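Long-range contact in tudor domain-containing protein 1 (PDB 5M9N), which probably helps repress transposable elements in the germline through the piRNA pathway, binding methylated arginine peptides through its Tudor domains: residues E48-Q53 with I146-A151. Sequence-based numbering, arbitrary orientation. Where two conformers were deposited one is given.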
ATOM      1  N   GLU A  48      12.592   0.748   5.903  1.00 35.87           N
ATOM      2  CA  GLU A  48      11.749   0.320   7.011  1.00 36.43           C
ATOM      3  C   GLU A  48      10.294   0.707   6.821  1.00 35.04           C
ATOM      4  O   GLU A  48       9.509   0.522   7.721  1.00 35.70           O
ATOM      5  CB  GLU A  48      12.304   0.932   8.340  1.00 39.10           C
ATOM      6  CG  GLU A  48      13.511   0.160   8.887  1.00 41.37           C
ATOM      7  CD  GLU A  48      14.594   1.021   9.503  1.00 44.44           C
ATOM      8  OE1 GLU A  48      14.410   2.257   9.630  1.00 48.86           O
ATOM      9  OE2 GLU A  48      15.661   0.487   9.843  1.00 48.73           O
ATOM     10  N   ASP A  49       9.928   1.292   5.685  1.00 33.15           N
ATOM     11  CA  ASP A  49       8.563   1.721   5.445  1.00 31.99           C
ATOM     12  C   ASP A  49       8.227   1.674   3.954  1.00 29.79           C
ATOM     13  O   ASP A  49       8.531   2.583   3.226  1.00 29.74           O
ATOM     14  CB  ASP A  49       8.364   3.143   6.065  1.00 33.73           C
ATOM     15  CG  ASP A  49       6.970   3.630   5.989  1.00 34.60           C
ATOM     16  OD1 ASP A  49       6.020   2.927   5.594  1.00 35.49           O
ATOM     17  OD2 ASP A  49       6.782   4.814   6.306  1.00 39.01           O
ATOM     18  N   PHE A  50       7.690   0.543   3.497  1.00 27.73           N
ATOM     19  CA  PHE A  50       7.406   0.331   2.090  1.00 26.39           C
ATOM     20  C   PHE A  50       6.268  -0.655   1.941  1.00 25.45           C
ATOM     21  O   PHE A  50       5.847  -1.229   2.928  1.00 24.96           O
ATOM     22  CB  PHE A  50       8.660  -0.029   1.297  1.00 26.51           C
ATOM     23  CG  PHE A  50       9.203  -1.416   1.559  1.00 26.47           C
ATOM     24  CD1 PHE A  50      10.106  -1.645   2.581  1.00 26.77           C
ATOM     25  CD2 PHE A  50       8.840  -2.478   0.750  1.00 26.31           C
ATOM     26  CE1 PHE A  50      10.625  -2.909   2.851  1.00 26.98           C
ATOM     27  CE2 PHE A  50       9.338  -3.734   1.003  1.00 26.52           C
ATOM     28  CZ  PHE A  50      10.247  -3.957   2.026  1.00 27.03           C
ATOM     29  N   PHE A  51       5.779  -0.829   0.697  1.00 24.94           N
ATOM     30  CA  PHE A  51       4.571  -1.597   0.410  1.00 24.53           C
ATOM     31  C   PHE A  51       4.771  -2.487  -0.778  1.00 25.42           C
ATOM     32  O   PHE A  51       5.291  -2.023  -1.771  1.00 25.42           O
ATOM     33  CB  PHE A  51       3.423  -0.688   0.058  1.00 24.07           C
ATOM     34  CG  PHE A  51       2.955   0.118   1.221  1.00 23.58           C
ATOM     35  CD1 PHE A  51       3.508   1.322   1.479  1.00 23.55           C
ATOM     36  CD2 PHE A  51       2.016  -0.382   2.038  1.00 23.56           C
ATOM     37  CE1 PHE A  51       3.066   2.083   2.575  1.00 23.49           C
ATOM     38  CE2 PHE A  51       1.535   0.355   3.119  1.00 23.54           C
ATOM     39  CZ  PHE A  51       2.050   1.589   3.370  1.00 23.35           C
ATOM     40  N   CYS A  52       4.284  -3.703  -0.670  1.00 26.16           N
ATOM     41  CA  CYS A  52       4.397  -4.678  -1.771  1.00 27.25           C
ATOM     42  C   CYS A  52       2.969  -5.047  -2.111  1.00 27.25           C
ATOM     43  O   CYS A  52       2.061  -4.933  -1.281  1.00 26.08           O
ATOM     44  CB  CYS A  52       5.159  -5.931  -1.272  1.00 27.65           C
ATOM     45  SG  CYS A  52       6.890  -5.567  -0.968  1.00 29.42           S
ATOM     46  N   GLN A  53       2.770  -5.462  -3.354  1.00 27.71           N
ATOM     47  CA  GLN A  53       1.580  -6.153  -3.745  1.00 28.56           C
ATOM     48  C   GLN A  53       1.970  -7.521  -4.342  1.00 30.06           C
ATOM     49  O   GLN A  53       3.027  -7.655  -4.938  1.00 29.80           O
ATOM     50  CB  GLN A  53       0.848  -5.377  -4.842  1.00 28.81           C
ATOM     51  CG  GLN A  53       0.442  -3.953  -4.541  1.00 28.59           C
ATOM     52  CD  GLN A  53       0.030  -3.199  -5.787  1.00 29.44           C
ATOM     53  OE1 GLN A  53       0.739  -3.222  -6.794  1.00 30.70           O
ATOM     54  NE2 GLN A  53      -1.135  -2.558  -5.749  1.00 29.09           N
ATOM     55  N   ILE A 146       0.791  -4.315   1.013  1.00 25.01           N
ATOM     56  CA  ILE A 146       1.295  -5.030   2.179  1.00 25.27           C
ATOM     57  C   ILE A 146       2.421  -4.186   2.774  1.00 24.78           C
ATOM     58  O   ILE A 146       3.398  -3.924   2.097  1.00 24.32           O
ATOM     59  CB  ILE A 146       1.806  -6.409   1.799  1.00 25.85           C
ATOM     60  CG1 ILE A 146       0.665  -7.292   1.277  1.00 26.37           C
ATOM     61  CG2 ILE A 146       2.405  -7.109   2.997  1.00 26.43           C
ATOM     62  CD1 ILE A 146       1.142  -8.214   0.195  1.00 26.66           C
ATOM     63  N   LYS A 147       2.263  -3.766   4.043  1.00 24.54           N
ATOM     64  CA  LYS A 147       3.243  -2.929   4.699  0.50 24.72           C
ATOM     65  C   LYS A 147       4.418  -3.763   5.207  1.00 25.08           C
ATOM     66  O   LYS A 147       4.231  -4.737   5.923  1.00 25.61           O
ATOM     67  CB  LYS A 147       2.610  -2.173   5.873  0.50 24.92           C
ATOM     68  CG  LYS A 147       3.597  -1.296   6.615  0.50 25.28           C
ATOM     69  CD  LYS A 147       4.331  -0.361   5.678  0.50 25.08           C
ATOM     70  CE  LYS A 147       5.488   0.264   6.429  0.50 25.56           C
ATOM     71  NZ  LYS A 147       6.413  -0.608   7.233  0.50 25.90           N
ATOM     72  N   CYS A 148       5.623  -3.341   4.834  1.00 25.32           N
ATOM     73  CA  CYS A 148       6.826  -4.086   5.005  1.00 25.73           C
ATOM     74  C   CYS A 148       7.931  -3.262   5.630  1.00 25.92           C
ATOM     75  O   CYS A 148       8.022  -2.046   5.434  1.00 25.48           O
ATOM     76  CB  CYS A 148       7.329  -4.565   3.636  1.00 25.93           C
ATOM     77  SG  CYS A 148       6.201  -5.743   2.860  1.00 26.18           S
ATOM     78  N   VAL A 149       8.806  -3.983   6.337  1.00 26.55           N
ATOM     79  CA  VAL A 149      10.059  -3.503   6.815  1.00 27.04           C
ATOM     80  C   VAL A 149      11.137  -4.505   6.348  1.00 27.86           C
ATOM     81  O   VAL A 149      10.938  -5.685   6.467  1.00 27.91           O
ATOM     82  CB  VAL A 149      10.056  -3.595   8.340  1.00 27.36           C
ATOM     83  CG1 VAL A 149      11.424  -3.235   8.920  1.00 27.88           C
ATOM     84  CG2 VAL A 149       8.939  -2.744   8.903  1.00 27.19           C
ATOM     85  N   LEU A 150      12.243  -3.998   5.831  1.00 28.61           N
ATOM     86  CA  LEU A 150      13.272  -4.813   5.251  1.00 29.95           C
ATOM     87  C   LEU A 150      14.098  -5.464   6.376  1.00 30.88           C
ATOM     88  O   LEU A 150      14.657  -4.750   7.187  1.00 31.19           O
ATOM     89  CB  LEU A 150      14.159  -3.971   4.326  1.00 30.14           C
ATOM     90  CG  LEU A 150      15.059  -4.886   3.468  1.00 30.63           C
ATOM     91  CD1 LEU A 150      14.249  -5.622   2.405  1.00 30.45           C
ATOM     92  CD2 LEU A 150      16.183  -4.142   2.790  1.00 31.02           C
ATOM     93  N   ALA A 151      14.101  -6.799   6.443  1.00 32.48           N
ATOM     94  CA  ALA A 151      14.847  -7.622   7.451  1.00 34.30           C
ATOM     95  C   ALA A 151      16.347  -7.445   7.432  1.00 35.83           C
ATOM     96  O   ALA A 151      16.954  -7.272   6.375  1.00 35.65           O
ATOM     97  CB  ALA A 151      14.557  -9.133   7.274  1.00 34.64           C
TER
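Ile146 and Cys52 form an antiparallel hydrogen-bonded pair, with Ile146 N donating to Cys52 O at 2.7 Å and Cys52 N donating to Ile146 O. Phe51 CA lies 3.1 Å from the same Ile146 O, a CA-H...O contact. Lys147 follows, in a non-hydrogen-bonded pair with Phe51, and sets CD over one face of the Phe51 ring, 4.0 Å from the centroid and nearer the ring's margin than its centre. A bend at chi2 (53°) carries CD close to Phe50 O as well. In one of two modelled conformers, NZ makes a weak bond to Glu48 O, a long salt bridge to Asp49 OD1 (3.9 Å) and a bond back to Cys148 O, approaching from above that carbonyl plane. Phe50 N donates to Cys148 O at 3.3 Å, so this oxygen is gripped twice only when the lysine adopts that conformer; Cys148 N returns a bond to Phe50 O. On the sheet face opposite Lys147, Cys148 CB sits 3.6 Å from the Phe50 ring centroid as a CH-pi contact, and its SG lies obliquely to the ring, 3.9 Å from Cys52 SG. Val149 meets Glu48 through CG1 and CG2; Glu48 OE1 is hydrogen-bonded to Trp160 NE1. Leu150 brings its backbone N to the edge of the Phe50 ring, with helix 204-210 packed on its side chain. Strand 146-150 of this extended Tudor domain, bridging 49-54 and 189-195, exemplifies how one strand pair presents different chemistry on its two faces: Phe50 and the cysteines build a buried apolar side, whereas Lys147 adds conformer-dependent polar contacts to ring packing.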